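Local structure of putative transcriptional regulator (Methanosarcina mazei, 3R0A) at residues Leu29-Ser34 / Arg61-Leu66; Lys33-Glu38 / Tyr86-Tyr91. The protein is a putative transcriptional regulator that probably binds DNA through a winged helix-turn-helix domain. All blocks are in the same frame, centred on the assembly; numbering follows the deposited sequence.

Contact 1. Residues Leu29-Ser34 / Arg61-Leu66; sequences LNVMKS and RSVKKL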
loop_
_atom_site.group_PDB
_atom_site.type_symbol
_atom_site.label_atom_id
_atom_site.label_comp_id
_atom_site.label_asym_id
_atom_site.label_seq_id
_atom_site.Cartn_x
_atom_site.Cartn_y
_atom_site.Cartn_z
ATOM N N LEU B 29 -14.358 -15.286 -5.791
ATOM C CA LEU B 29 -13.788 -14.475 -6.838
ATOM C C LEU B 29 -14.261 -15.003 -8.192
ATOM O O LEU B 29 -14.710 -14.232 -9.050
ATOM C CB LEU B 29 -12.257 -14.471 -6.734
ATOM C CG LEU B 29 -11.577 -13.892 -7.973
ATOM C CD1 LEU B 29 -11.698 -12.355 -8.004
ATOM C CD2 LEU B 29 -10.141 -14.372 -8.063
ATOM N N ASN B 30 -14.150 -16.324 -8.360
ATOM C CA ASN B 30 -14.693 -17.015 -9.536
ATOM C C ASN B 30 -16.195 -16.815 -9.741
ATOM O O ASN B 30 -16.666 -16.770 -10.865
ATOM C CB ASN B 30 -14.361 -18.499 -9.491
ATOM C CG ASN B 30 -12.968 -18.796 -10.029
ATOM O OD1 ASN B 30 -12.428 -19.879 -9.813
ATOM N ND2 ASN B 30 -12.384 -17.836 -10.739
ATOM N N VAL B 31 -16.945 -16.676 -8.651
ATOM C CA VAL B 31 -18.348 -16.270 -8.771
ATOM C C VAL B 31 -18.433 -14.816 -9.221
ATOM O O VAL B 31 -19.181 -14.512 -10.129
ATOM C CB VAL B 31 -19.159 -16.535 -7.493
ATOM C CG1 VAL B 31 -20.408 -15.678 -7.442
ATOM C CG2 VAL B 31 -19.478 -18.037 -7.351
HETATM N N MSE B 32 -17.666 -13.922 -8.605
HETATM C CA MSE B 32 -17.661 -12.537 -9.072
HETATM C C MSE B 32 -17.290 -12.464 -10.561
HETATM O O MSE B 32 -17.912 -11.685 -11.297
HETATM C CB MSE B 32 -16.684 -11.681 -8.277
HETATM C CG MSE B 32 -16.717 -10.182 -8.606
HETATM SE SE MSE B 32 -15.469 -9.339 -7.383
HETATM C CE MSE B 32 -16.316 -7.679 -7.116
ATOM N N LYS B 33 -16.291 -13.266 -10.976
ATOM C CA LYS B 33 -15.797 -13.297 -12.375
ATOM C C LYS B 33 -16.943 -13.736 -13.294
ATOM O O LYS B 33 -17.143 -13.141 -14.356
ATOM C CB LYS B 33 -14.609 -14.263 -12.586
ATOM C CG LYS B 33 -13.345 -14.045 -11.755
ATOM C CD LYS B 33 -12.350 -13.034 -12.332
ATOM C CE LYS B 33 -11.193 -13.692 -13.102
ATOM N NZ LYS B 33 -10.600 -14.858 -12.380
ATOM N N SER B 34 -17.685 -14.762 -12.861
ATOM C CA SER B 34 -18.862 -15.247 -13.567
ATOM C C SER B 34 -19.904 -14.174 -13.892
ATOM O O SER B 34 -20.499 -14.183 -14.975
ATOM C CB SER B 34 -19.525 -16.351 -12.763
ATOM O OG SER B 34 -19.321 -17.598 -13.399
ATOM N N ARG B 61 -23.286 -18.732 -0.665
ATOM C CA ARG B 61 -22.441 -18.100 0.300
ATOM C C ARG B 61 -21.672 -16.933 -0.344
ATOM O O ARG B 61 -21.576 -15.857 0.242
ATOM C CB ARG B 61 -21.478 -19.153 0.854
ATOM C CG ARG B 61 -21.040 -18.929 2.283
ATOM C CD ARG B 61 -19.884 -19.874 2.683
ATOM N NE ARG B 61 -20.232 -21.302 2.617
ATOM C CZ ARG B 61 -21.235 -21.884 3.280
ATOM N NH1 ARG B 61 -22.050 -21.179 4.057
ATOM N NH2 ARG B 61 -21.448 -23.189 3.135
ATOM N N SER B 62 -21.132 -17.151 -1.545
ATOM C CA SER B 62 -20.362 -16.124 -2.256
ATOM C C SER B 62 -21.276 -14.976 -2.577
ATOM O O SER B 62 -20.923 -13.811 -2.401
ATOM C CB SER B 62 -19.792 -16.672 -3.567
ATOM O OG SER B 62 -19.209 -17.957 -3.394
ATOM N N VAL B 63 -22.478 -15.345 -3.019
ATOM C CA VAL B 63 -23.430 -14.422 -3.580
ATOM C C VAL B 63 -24.000 -13.572 -2.481
ATOM O O VAL B 63 -24.274 -12.394 -2.694
ATOM C CB VAL B 63 -24.488 -15.179 -4.404
ATOM C CG1 VAL B 63 -25.880 -14.706 -4.128
ATOM C CG2 VAL B 63 -24.172 -15.062 -5.882
ATOM N N LYS B 64 -24.130 -14.153 -1.290
ATOM C CA LYS B 64 -24.614 -13.412 -0.144
ATOM C C LYS B 64 -23.606 -12.367 0.300
ATOM O O LYS B 64 -23.974 -11.229 0.581
ATOM C CB LYS B 64 -24.926 -14.362 1.005
ATOM C CG LYS B 64 -25.237 -13.669 2.323
ATOM C CD LYS B 64 -26.087 -14.558 3.238
ATOM C CE LYS B 64 -25.775 -14.318 4.718
ATOM N NZ LYS B 64 -24.655 -15.196 5.142
ATOM N N LYS B 65 -22.346 -12.772 0.386
ATOM C CA LYS B 65 -21.255 -11.909 0.758
ATOM C C LYS B 65 -21.113 -10.712 -0.202
ATOM O O LYS B 65 -20.912 -9.596 0.229
ATOM C CB LYS B 65 -19.954 -12.713 0.760
ATOM C CG LYS B 65 -18.760 -11.978 1.400
ATOM C CD LYS B 65 -17.424 -12.669 1.108
ATOM C CE LYS B 65 -17.147 -13.841 2.046
ATOM N NZ LYS B 65 -15.835 -14.464 1.659
ATOM N N LEU B 66 -21.239 -10.973 -1.499
ATOM C CA LEU B 66 -21.021 -9.977 -2.533
ATOM C C LEU B 66 -22.116 -8.951 -2.467
ATOM O O LEU B 66 -21.854 -7.750 -2.421
ATOM C CB LEU B 66 -20.995 -10.641 -3.902
ATOM C CG LEU B 66 -19.746 -11.466 -4.190
ATOM C CD1 LEU B 66 -19.710 -11.926 -5.641
ATOM C CD2 LEU B 66 -18.502 -10.628 -3.838
#
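Val-31 projects from helix 26-37 toward helix 56-68 and meets it with both methyls, CG1 and CG2 each lying 4.0 Å from Ser-62 CB. CG1, anti to the backbone N (chi1 159°), reaches on to lie 4.1 Å from CG2 of Val-63, the two valines crossing at about a right angle, and 4.2 Å from CD1 of Leu-66. Leu-66 CD1 also rests against the root of the next side chain, 4.0 Å from CB of Met-32, a selenomethionine. An alanine in place of Val-31 would probably open a gap beside Val-63 CG2 and Leu-66 CD1.

The one polar group at the interface is the hydroxyl of Ser-62. Its OG sits 4.0 Å from Val-31 CG2, a plain packing distance, and finds its hydrogen-bonding partners in Asp-28, one turn back on the first helix, and in the Thr-58 carbonyl oxygen. Asp-28 also forms a salt bridge with Lys-65, so polar links flank the apolar patch.

The segment axes approach to 9.5 Å and cross at -74°, consistent with two helices of a helix-turn-helix-type core. Leu-52 packs on Val-31, Leu-22 of helix 14-22 touches Met-32, and Leu-72 of strand 72-78 lies against Val-63 and Leu-66.

Contact 2. Residues Lys33-Glu38 / Tyr86-Tyr91; sequences KSFLNE and YIYKIY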
loop_
_atom_site.group_PDB
_atom_site.type_symbol
_atom_site.label_atom_id
_atom_site.label_comp_id
_atom_site.label_asym_id
_atom_site.label_seq_id
_atom_site.Cartn_x
_atom_site.Cartn_y
_atom_site.Cartn_z
ATOM N N LYS B 33 -16.291 -13.266 -10.976
ATOM C CA LYS B 33 -15.797 -13.297 -12.375
ATOM C C LYS B 33 -16.943 -13.736 -13.294
ATOM O O LYS B 33 -17.143 -13.141 -14.356
ATOM C CB LYS B 33 -14.609 -14.263 -12.586
ATOM C CG LYS B 33 -13.345 -14.045 -11.755
ATOM C CD LYS B 33 -12.350 -13.034 -12.332
ATOM C CE LYS B 33 -11.193 -13.692 -13.102
ATOM N NZ LYS B 33 -10.600 -14.858 -12.380
ATOM N N SER B 34 -17.685 -14.762 -12.861
ATOM C CA SER B 34 -18.862 -15.247 -13.567
ATOM C C SER B 34 -19.904 -14.174 -13.892
ATOM O O SER B 34 -20.499 -14.183 -14.975
ATOM C CB SER B 34 -19.525 -16.351 -12.763
ATOM O OG SER B 34 -19.321 -17.598 -13.399
ATOM N N PHE B 35 -20.139 -13.278 -12.935
ATOM C CA PHE B 35 -21.060 -12.173 -13.121
ATOM C C PHE B 35 -20.432 -11.180 -14.089
ATOM O O PHE B 35 -21.094 -10.698 -15.014
ATOM C CB PHE B 35 -21.357 -11.480 -11.793
ATOM C CG PHE B 35 -22.472 -12.102 -11.004
ATOM C CD1 PHE B 35 -22.201 -12.930 -9.926
ATOM C CD2 PHE B 35 -23.806 -11.849 -11.323
ATOM C CE1 PHE B 35 -23.256 -13.491 -9.170
ATOM C CE2 PHE B 35 -24.851 -12.403 -10.574
ATOM C CZ PHE B 35 -24.578 -13.229 -9.507
ATOM N N LEU B 36 -19.144 -10.893 -13.858
ATOM C CA LEU B 36 -18.376 -9.963 -14.688
ATOM C C LEU B 36 -18.290 -10.383 -16.161
ATOM O O LEU B 36 -18.322 -9.545 -17.054
ATOM C CB LEU B 36 -16.969 -9.758 -14.101
ATOM C CG LEU B 36 -16.887 -8.807 -12.886
ATOM C CD1 LEU B 36 -15.481 -8.742 -12.341
ATOM C CD2 LEU B 36 -17.378 -7.410 -13.216
ATOM N N ASN B 37 -18.184 -11.688 -16.383
ATOM C CA ASN B 37 -18.116 -12.285 -17.704
ATOM C C ASN B 37 -19.443 -12.172 -18.486
ATOM O O ASN B 37 -19.435 -12.217 -19.713
ATOM C CB ASN B 37 -17.675 -13.746 -17.557
ATOM C CG ASN B 37 -17.467 -14.431 -18.877
ATOM O OD1 ASN B 37 -16.621 -14.027 -19.677
ATOM N ND2 ASN B 37 -18.243 -15.484 -19.120
ATOM N N GLU B 38 -20.567 -12.035 -17.764
ATOM C CA GLU B 38 -21.872 -11.673 -18.352
ATOM C C GLU B 38 -22.518 -10.476 -17.618
ATOM O O GLU B 38 -23.449 -10.647 -16.835
ATOM C CB GLU B 38 -22.830 -12.877 -18.383
ATOM C CG GLU B 38 -22.391 -14.032 -19.287
ATOM C CD GLU B 38 -23.270 -15.257 -19.119
ATOM O OE1 GLU B 38 -24.509 -15.126 -19.071
ATOM O OE2 GLU B 38 -22.727 -16.370 -19.034
ATOM N N TYR B 86 -34.351 -15.163 -5.479
ATOM C CA TYR B 86 -33.521 -13.965 -5.600
ATOM C C TYR B 86 -32.739 -14.077 -6.871
ATOM O O TYR B 86 -32.233 -15.136 -7.199
ATOM C CB TYR B 86 -32.538 -13.836 -4.455
ATOM C CG TYR B 86 -33.118 -13.421 -3.128
ATOM C CD1 TYR B 86 -33.841 -12.220 -2.985
ATOM C CD2 TYR B 86 -32.918 -14.212 -1.998
ATOM C CE1 TYR B 86 -34.351 -11.846 -1.766
ATOM C CE2 TYR B 86 -33.425 -13.838 -0.767
ATOM C CZ TYR B 86 -34.135 -12.670 -0.654
ATOM O OH TYR B 86 -34.638 -12.327 0.601
ATOM N N ILE B 87 -32.671 -12.999 -7.619
ATOM C CA ILE B 87 -31.737 -12.942 -8.762
ATOM C C ILE B 87 -30.770 -11.762 -8.622
ATOM O O ILE B 87 -31.141 -10.737 -8.061
ATOM C CB ILE B 87 -32.459 -12.894 -10.128
ATOM C CG1 ILE B 87 -33.592 -11.863 -10.103
ATOM C CG2 ILE B 87 -32.907 -14.318 -10.548
ATOM C CD1 ILE B 87 -34.188 -11.545 -11.512
ATOM N N TYR B 88 -29.555 -11.911 -9.154
ATOM C CA TYR B 88 -28.476 -10.931 -8.942
ATOM C C TYR B 88 -27.887 -10.397 -10.222
ATOM O O TYR B 88 -27.754 -11.123 -11.204
ATOM C CB TYR B 88 -27.359 -11.548 -8.098
ATOM C CG TYR B 88 -27.865 -12.142 -6.814
ATOM C CD1 TYR B 88 -27.847 -11.396 -5.636
ATOM C CD2 TYR B 88 -28.385 -13.452 -6.773
ATOM C CE1 TYR B 88 -28.302 -11.929 -4.454
ATOM C CE2 TYR B 88 -28.870 -13.983 -5.589
ATOM C CZ TYR B 88 -28.819 -13.210 -4.436
ATOM O OH TYR B 88 -29.267 -13.693 -3.238
ATOM N N LYS B 89 -27.549 -9.114 -10.221
ATOM C CA LYS B 89 -26.837 -8.518 -11.372
ATOM C C LYS B 89 -25.626 -7.711 -10.877
ATOM O O LYS B 89 -25.725 -6.915 -9.952
ATOM C CB LYS B 89 -27.783 -7.695 -12.275
ATOM C CG LYS B 89 -27.204 -7.265 -13.634
ATOM C CD LYS B 89 -26.931 -5.753 -13.726
ATOM C CE LYS B 89 -28.137 -4.974 -14.247
ATOM N NZ LYS B 89 -27.977 -4.706 -15.708
ATOM N N ILE B 90 -24.469 -7.966 -11.473
ATOM C CA ILE B 90 -23.249 -7.289 -11.025
ATOM C C ILE B 90 -23.369 -5.789 -11.314
ATOM O O ILE B 90 -23.840 -5.414 -12.373
ATOM C CB ILE B 90 -21.967 -7.935 -11.621
ATOM C CG1 ILE B 90 -20.726 -7.475 -10.842
ATOM C CG2 ILE B 90 -21.869 -7.738 -13.185
ATOM C CD1 ILE B 90 -19.707 -8.554 -10.656
ATOM N N TYR B 91 -23.020 -4.944 -10.345
ATOM C CA TYR B 91 -22.933 -3.507 -10.600
ATOM C C TYR B 91 -21.855 -3.148 -11.636
ATOM O O TYR B 91 -21.015 -3.970 -11.981
ATOM C CB TYR B 91 -22.660 -2.756 -9.306
ATOM C CG TYR B 91 -23.861 -2.585 -8.400
ATOM C CD1 TYR B 91 -25.027 -1.964 -8.847
ATOM C CD2 TYR B 91 -23.812 -3.023 -7.077
ATOM C CE1 TYR B 91 -26.108 -1.801 -7.992
ATOM C CE2 TYR B 91 -24.879 -2.868 -6.220
ATOM C CZ TYR B 91 -26.024 -2.259 -6.676
ATOM O OH TYR B 91 -27.087 -2.115 -5.809
HETATM O O HOH W 1 -24.444 -9.825 -13.893
#
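The two-stranded hairpin 72-78/84-90, consistent with the wing of a winged helix domain, packs here against the C-terminal end of helix 26-37, with Phe-35 and Ile-90 at the centre. The segment axes approach to 8.0 Å. Phe-35 reaches across to Tyr-88, the two side chains crossing obliquely: its CZ lies 3.5 Å from Tyr-88 CB, and the ring presents its edge to the backbone, with CE2 3.2 Å from the carbonyl O of Tyr-88, which lies in the ring plane.

Ile-90 comes back at the helix. Its CG1 is anti to the backbone N (chi1 -164°) and carries CD1, which lies 3.5 Å from Phe-35 CB and 3.6 Å from Leu-36 CG. The other branch, CG2, settles 3.6 Å from the backbone O of Phe-35. Leu-36 and Ile-90 cross at about a right angle.

A water accepts from Ile-90 N at 3.1 Å and lies 3.2 Å from Glu-38 O, a possible second partner. Leu-72 and Val-63 also touch Phe-35, and Ile-96 of helix 93-119 touches Ile-90. Direct contact is thus almost wholly apolar, with the ring's positively polarised C-H edge probably favouring the Tyr-88 carbonyl, while water serves the strand amide beside it.

Overall arrangement
Contacts 1 and 2 use overlapping parts of one helix, 26-37, and share Lys-33 and Ser-34; their centres lie about 8 Å apart. They merge into one hydrophobic core: Val-63 of contact 1 has its CG1 3.3 Å from Tyr-88 CZ and its CG2 3.8 Å from Phe-35 CE1, both in contact 2, while Ile-90 CD1 packs 3.7 Å from the backbone O of Met-32. Helix 26-37 thus ties helix 56-68 to the hairpin strand 84-90 within the DnaD N-terminal-like domain. Trp-118 and Glu-119 of the second subunit pack on Lys-33 and Leu-36, the latter also touching Ile-90, bringing this core up to the dimer interface.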